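Local coordinates for ulvan Lyase-PL25 (Pseudoalteromonas sp. PLSV, PDB 5UAM), which cleaves ulvan, the sulfated cell-wall polysaccharide of green seaweeds, as a lyase of polysaccharide lyase family 25, at residues A[54-64]-A[95-106]. Numbering follows the deposited sequence.
With PO4 (phosphate ion), chain E.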
loop_
_atom_site.group_PDB
_atom_site.type_symbol
_atom_site.label_atom_id
_atom_site.label_comp_id
_atom_site.label_asym_id
_atom_site.label_seq_id
_atom_site.Cartn_x
_atom_site.Cartn_y
_atom_site.Cartn_z
ATOM N N TYR A 54 16.872 -1.346 -1.073
ATOM C CA TYR A 54 16.502 0.053 -1.130
ATOM C C TYR A 54 15.217 0.246 -0.352
ATOM O O TYR A 54 14.296 -0.556 -0.474
ATOM C CB TYR A 54 16.283 0.480 -2.582
ATOM C CG TYR A 54 17.499 0.239 -3.445
ATOM C CD1 TYR A 54 17.666 -0.970 -4.112
ATOM C CD2 TYR A 54 18.497 1.199 -3.571
ATOM C CE1 TYR A 54 18.789 -1.208 -4.908
ATOM C CE2 TYR A 54 19.627 0.971 -4.352
ATOM C CZ TYR A 54 19.766 -0.236 -5.012
ATOM O OH TYR A 54 20.872 -0.494 -5.776
ATOM N N VAL A 55 15.147 1.313 0.435
ATOM C CA VAL A 55 14.009 1.559 1.314
ATOM C C VAL A 55 13.594 3.018 1.206
ATOM O O VAL A 55 14.446 3.907 1.079
ATOM C CB VAL A 55 14.339 1.186 2.770
ATOM C CG1 VAL A 55 14.699 -0.316 2.858
ATOM C CG2 VAL A 55 15.473 2.040 3.332
ATOM N N SER A 56 12.283 3.265 1.236
ATOM C CA SER A 56 11.763 4.626 1.184
ATOM C C SER A 56 10.627 4.813 2.182
ATOM O O SER A 56 9.872 3.886 2.496
ATOM C CB SER A 56 11.308 5.015 -0.221
ATOM O OG SER A 56 10.116 4.346 -0.601
ATOM N N TYR A 57 10.509 6.043 2.676
ATOM C CA TYR A 57 9.527 6.376 3.706
ATOM C C TYR A 57 9.314 7.890 3.679
ATOM O O TYR A 57 10.054 8.638 3.040
ATOM C CB TYR A 57 9.994 5.906 5.110
ATOM C CG TYR A 57 11.242 6.632 5.538
ATOM C CD1 TYR A 57 12.498 6.249 5.066
ATOM C CD2 TYR A 57 11.169 7.754 6.360
ATOM C CE1 TYR A 57 13.630 6.974 5.393
ATOM C CE2 TYR A 57 12.310 8.482 6.705
ATOM C CZ TYR A 57 13.536 8.083 6.209
ATOM O OH TYR A 57 14.669 8.793 6.550
ATOM N N GLN A 58 8.293 8.339 4.408
ATOM C CA GLN A 58 7.949 9.754 4.482
ATOM C C GLN A 58 8.677 10.425 5.646
ATOM O O GLN A 58 8.513 10.040 6.808
ATOM C CB GLN A 58 6.442 9.841 4.669
ATOM C CG GLN A 58 5.902 11.215 4.816
ATOM C CD GLN A 58 4.428 11.156 5.073
ATOM O OE1 GLN A 58 3.632 11.041 4.149
ATOM N NE2 GLN A 58 4.048 11.183 6.333
ATOM N N GLY A 59 9.462 11.449 5.318
ATOM C CA GLY A 59 10.263 12.187 6.261
ATOM C C GLY A 59 9.753 13.599 6.470
ATOM O O GLY A 59 8.586 13.909 6.200
ATOM N N PRO A 60 10.617 14.483 6.977
ATOM C CA PRO A 60 10.196 15.848 7.300
ATOM C C PRO A 60 9.481 16.523 6.139
ATOM O O PRO A 60 9.830 16.338 4.964
ATOM C CB PRO A 60 11.514 16.550 7.639
ATOM C CG PRO A 60 12.377 15.438 8.179
ATOM C CD PRO A 60 12.021 14.237 7.335
ATOM N N LYS A 61 8.460 17.304 6.487
ATOM C CA LYS A 61 7.620 18.017 5.532
ATOM C C LYS A 61 6.965 17.056 4.547
ATOM O O LYS A 61 6.579 17.443 3.432
ATOM C CB LYS A 61 8.383 19.152 4.834
ATOM C CG LYS A 61 9.013 20.169 5.814
ATOM C CD LYS A 61 9.558 21.377 5.070
ATOM N N GLU A 62 6.801 15.796 4.954
ATOM C CA GLU A 62 6.195 14.747 4.137
ATOM C C GLU A 62 6.983 14.483 2.850
ATOM O O GLU A 62 6.474 13.852 1.910
ATOM C CB GLU A 62 4.707 15.013 3.856
ATOM C CG GLU A 62 3.902 15.289 5.129
ATOM C CD GLU A 62 2.398 15.244 4.954
ATOM O OE1 GLU A 62 1.897 14.328 4.270
ATOM O OE2 GLU A 62 1.733 16.109 5.561
ATOM N N ASP A 63 8.240 14.918 2.810
ATOM C CA ASP A 63 9.053 14.664 1.628
ATOM C C ASP A 63 9.513 13.205 1.628
ATOM O O ASP A 63 9.678 12.593 2.689
ATOM C CB ASP A 63 10.279 15.583 1.613
ATOM C CG ASP A 63 9.938 17.056 1.435
ATOM O OD1 ASP A 63 8.872 17.353 0.845
ATOM O OD2 ASP A 63 10.752 17.910 1.884
ATOM N N PRO A 64 9.724 12.627 0.446
ATOM C CA PRO A 64 10.167 11.233 0.369
ATOM C C PRO A 64 11.661 11.133 0.640
ATOM O O PRO A 64 12.455 11.891 0.077
ATOM C CB PRO A 64 9.844 10.846 -1.080
ATOM C CG PRO A 64 9.967 12.120 -1.818
ATOM C CD PRO A 64 9.426 13.179 -0.887
ATOM N N LYS A 95 -2.351 18.248 10.497
ATOM C CA LYS A 95 -0.915 18.477 10.624
ATOM C C LYS A 95 -0.138 17.680 9.584
ATOM O O LYS A 95 0.728 18.229 8.889
ATOM C CB LYS A 95 -0.410 18.154 12.029
ATOM C CG LYS A 95 1.058 18.514 12.221
ATOM C CD LYS A 95 1.553 18.241 13.642
ATOM C CE LYS A 95 3.066 18.466 13.759
ATOM N NZ LYS A 95 3.657 17.900 15.022
ATOM N N PHE A 96 -0.421 16.379 9.469
ATOM C CA PHE A 96 0.228 15.527 8.476
ATOM C C PHE A 96 -0.825 14.809 7.645
ATOM O O PHE A 96 -1.783 14.246 8.184
ATOM C CB PHE A 96 1.179 14.506 9.106
ATOM C CG PHE A 96 2.404 15.135 9.714
ATOM C CD1 PHE A 96 3.363 15.729 8.909
ATOM C CD2 PHE A 96 2.576 15.174 11.084
ATOM C CE1 PHE A 96 4.462 16.347 9.456
ATOM C CE2 PHE A 96 3.690 15.784 11.632
ATOM C CZ PHE A 96 4.629 16.363 10.818
ATOM N N ASP A 97 -0.637 14.838 6.330
ATOM C CA ASP A 97 -1.599 14.271 5.397
ATOM C C ASP A 97 -1.352 12.784 5.168
ATOM O O ASP A 97 -2.288 11.982 5.264
ATOM C CB ASP A 97 -1.543 15.041 4.074
ATOM C CG ASP A 97 -2.484 14.476 3.036
ATOM O OD1 ASP A 97 -2.255 13.342 2.580
ATOM O OD2 ASP A 97 -3.452 15.186 2.682
ATOM N N ASN A 98 -0.104 12.411 4.890
ATOM C CA ASN A 98 0.401 11.045 4.794
ATOM C C ASN A 98 0.081 10.351 3.486
ATOM O O ASN A 98 0.640 9.278 3.233
ATOM C CB ASN A 98 -0.063 10.139 5.946
ATOM C CG ASN A 98 0.276 10.686 7.292
ATOM O OD1 ASN A 98 1.414 11.093 7.538
ATOM N ND2 ASN A 98 -0.707 10.738 8.167
ATOM N N HIS A 99 -0.767 10.901 2.629
ATOM C CA HIS A 99 -1.190 10.140 1.460
ATOM C C HIS A 99 -0.174 10.137 0.331
ATOM O O HIS A 99 -0.357 9.391 -0.652
ATOM C CB HIS A 99 -2.505 10.675 0.930
ATOM C CG HIS A 99 -3.681 10.334 1.774
ATOM N ND1 HIS A 99 -3.862 10.838 3.045
ATOM C CD2 HIS A 99 -4.741 9.528 1.532
ATOM C CE1 HIS A 99 -4.991 10.367 3.545
ATOM N NE2 HIS A 99 -5.552 9.578 2.642
ATOM N N GLY A 100 0.883 10.920 0.459
ATOM C CA GLY A 100 1.913 11.006 -0.544
ATOM C C GLY A 100 3.232 10.393 -0.135
ATOM O O GLY A 100 4.256 10.672 -0.761
ATOM N N LYS A 101 3.226 9.555 0.902
ATOM C CA LYS A 101 4.422 8.798 1.238
ATOM C C LYS A 101 4.854 7.999 0.006
ATOM O O LYS A 101 4.025 7.691 -0.857
ATOM C CB LYS A 101 4.162 7.896 2.449
ATOM C CG LYS A 101 3.219 6.743 2.150
ATOM C CD LYS A 101 2.962 5.860 3.362
ATOM C CE LYS A 101 1.992 6.428 4.379
ATOM N NZ LYS A 101 0.599 6.537 3.825
ATOM N N PRO A 102 6.142 7.679 -0.124
ATOM C CA PRO A 102 6.674 7.257 -1.424
ATOM C C PRO A 102 6.425 5.795 -1.773
ATOM O O PRO A 102 6.353 4.907 -0.921
ATOM C CB PRO A 102 8.182 7.496 -1.284
ATOM C CG PRO A 102 8.421 7.372 0.192
ATOM C CD PRO A 102 7.224 7.980 0.835
ATOM N N THR A 103 6.380 5.575 -3.088
ATOM C CA THR A 103 6.353 4.279 -3.744
ATOM C C THR A 103 7.548 4.221 -4.685
ATOM O O THR A 103 7.820 5.189 -5.404
ATOM C CB THR A 103 5.062 4.168 -4.544
ATOM O OG1 THR A 103 3.988 4.175 -3.601
ATOM C CG2 THR A 103 5.030 2.929 -5.382
ATOM N N MET A 104 8.262 3.096 -4.683
ATOM C CA MET A 104 9.521 2.938 -5.407
ATOM C C MET A 104 9.415 1.941 -6.559
ATOM O O MET A 104 8.650 0.984 -6.504
ATOM C CB MET A 104 10.597 2.408 -4.440
ATOM C CG MET A 104 11.989 2.396 -4.993
ATOM S SD MET A 104 13.095 1.525 -3.821
ATOM C CE MET A 104 12.959 2.593 -2.404
ATOM N N LEU A 105 10.225 2.160 -7.604
ATOM C CA LEU A 105 10.398 1.218 -8.700
ATOM C C LEU A 105 11.801 1.379 -9.277
ATOM O O LEU A 105 12.260 2.508 -9.475
ATOM C CB LEU A 105 9.332 1.465 -9.787
ATOM C CG LEU A 105 9.336 0.522 -10.988
ATOM C CD1 LEU A 105 7.923 0.320 -11.489
ATOM C CD2 LEU A 105 10.213 1.067 -12.123
ATOM N N ILE A 106 12.461 0.268 -9.594
ATOM C CA ILE A 106 13.764 0.299 -10.273
ATOM C C ILE A 106 13.547 -0.125 -11.721
ATOM O O ILE A 106 13.045 -1.227 -11.974
ATOM C CB ILE A 106 14.808 -0.605 -9.595
ATOM C CG1 ILE A 106 14.964 -0.212 -8.135
ATOM C CG2 ILE A 106 16.142 -0.541 -10.371
ATOM C CD1 ILE A 106 15.941 -1.108 -7.359
HETATM P P PO4 E . -8.886 9.267 1.543
HETATM O O1 PO4 E . -10.063 9.903 2.253
HETATM O O2 PO4 E . -9.331 8.116 0.737
HETATM O O3 PO4 E . -7.960 8.807 2.643
HETATM O O4 PO4 E . -8.260 10.324 0.639
HETATM O O HOH W 1 6.959 4.469 1.783
HETATM O O HOH W 2 2.330 12.508 2.370
HETATM O O HOH W 3 6.782 11.374 0.475
HETATM O O HOH W 4 2.451 18.449 6.811
#
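Pro102 packs its ring on the strand that holds Ser56 and Tyr57, at the join between two neighbouring blades of a beta-propeller. Strands 54-58 and 103-106 belong to separate antiparallel sheets. Their axes pass 7.5 Å apart at 155°, so the blades meet through side chains. Pro102 CG lies 3.5 Å from Tyr57 N, and its CB meets Pro64 CB. Met104 extends toward the facing strand, with CG anti to the backbone N (chi1 -171°). The extended chi1 and chi2 bring SD to 3.6 Å from Tyr54 CB, and the bend at chi3 sets CE against Ser56 CB. Farther along, Ile106 CD1 touches Tyr54 CD1, the two side chains crossing at about a right angle. Ser56 OG lies near the Pro102 ring but bonds to Ala45 O.

Beyond Pro102 the contact turns polar. Gln58 NE2 donates to Asn98 OD1 at 2.9 Å, in the carbonyl plane and on a lone pair. The two amides are nearly coplanar, 19° apart. Glu62 reaches the loop 95-102 with an extended chain. Its OE2 takes Asp97 N at 2.8 Å, on the syn side but tilted out of the carboxylate plane, and its OE1 takes Asn98 N from above that plane. A water joins Gln58 OE1, Glu62 OE1 and Gly100 N.

These bonds probably help to hold the backbone just before His99, the probable proton donor; Asn98 and Lys101 probably bind substrate. Asp97 forms an Asx turn with His99 N, while its OD2 bonds to His119 and His135. His99 ND1 donates to Asp97 O at 3.0 Å, and NE2, the other ring nitrogen, donates to phosphate O3 at the ring edge.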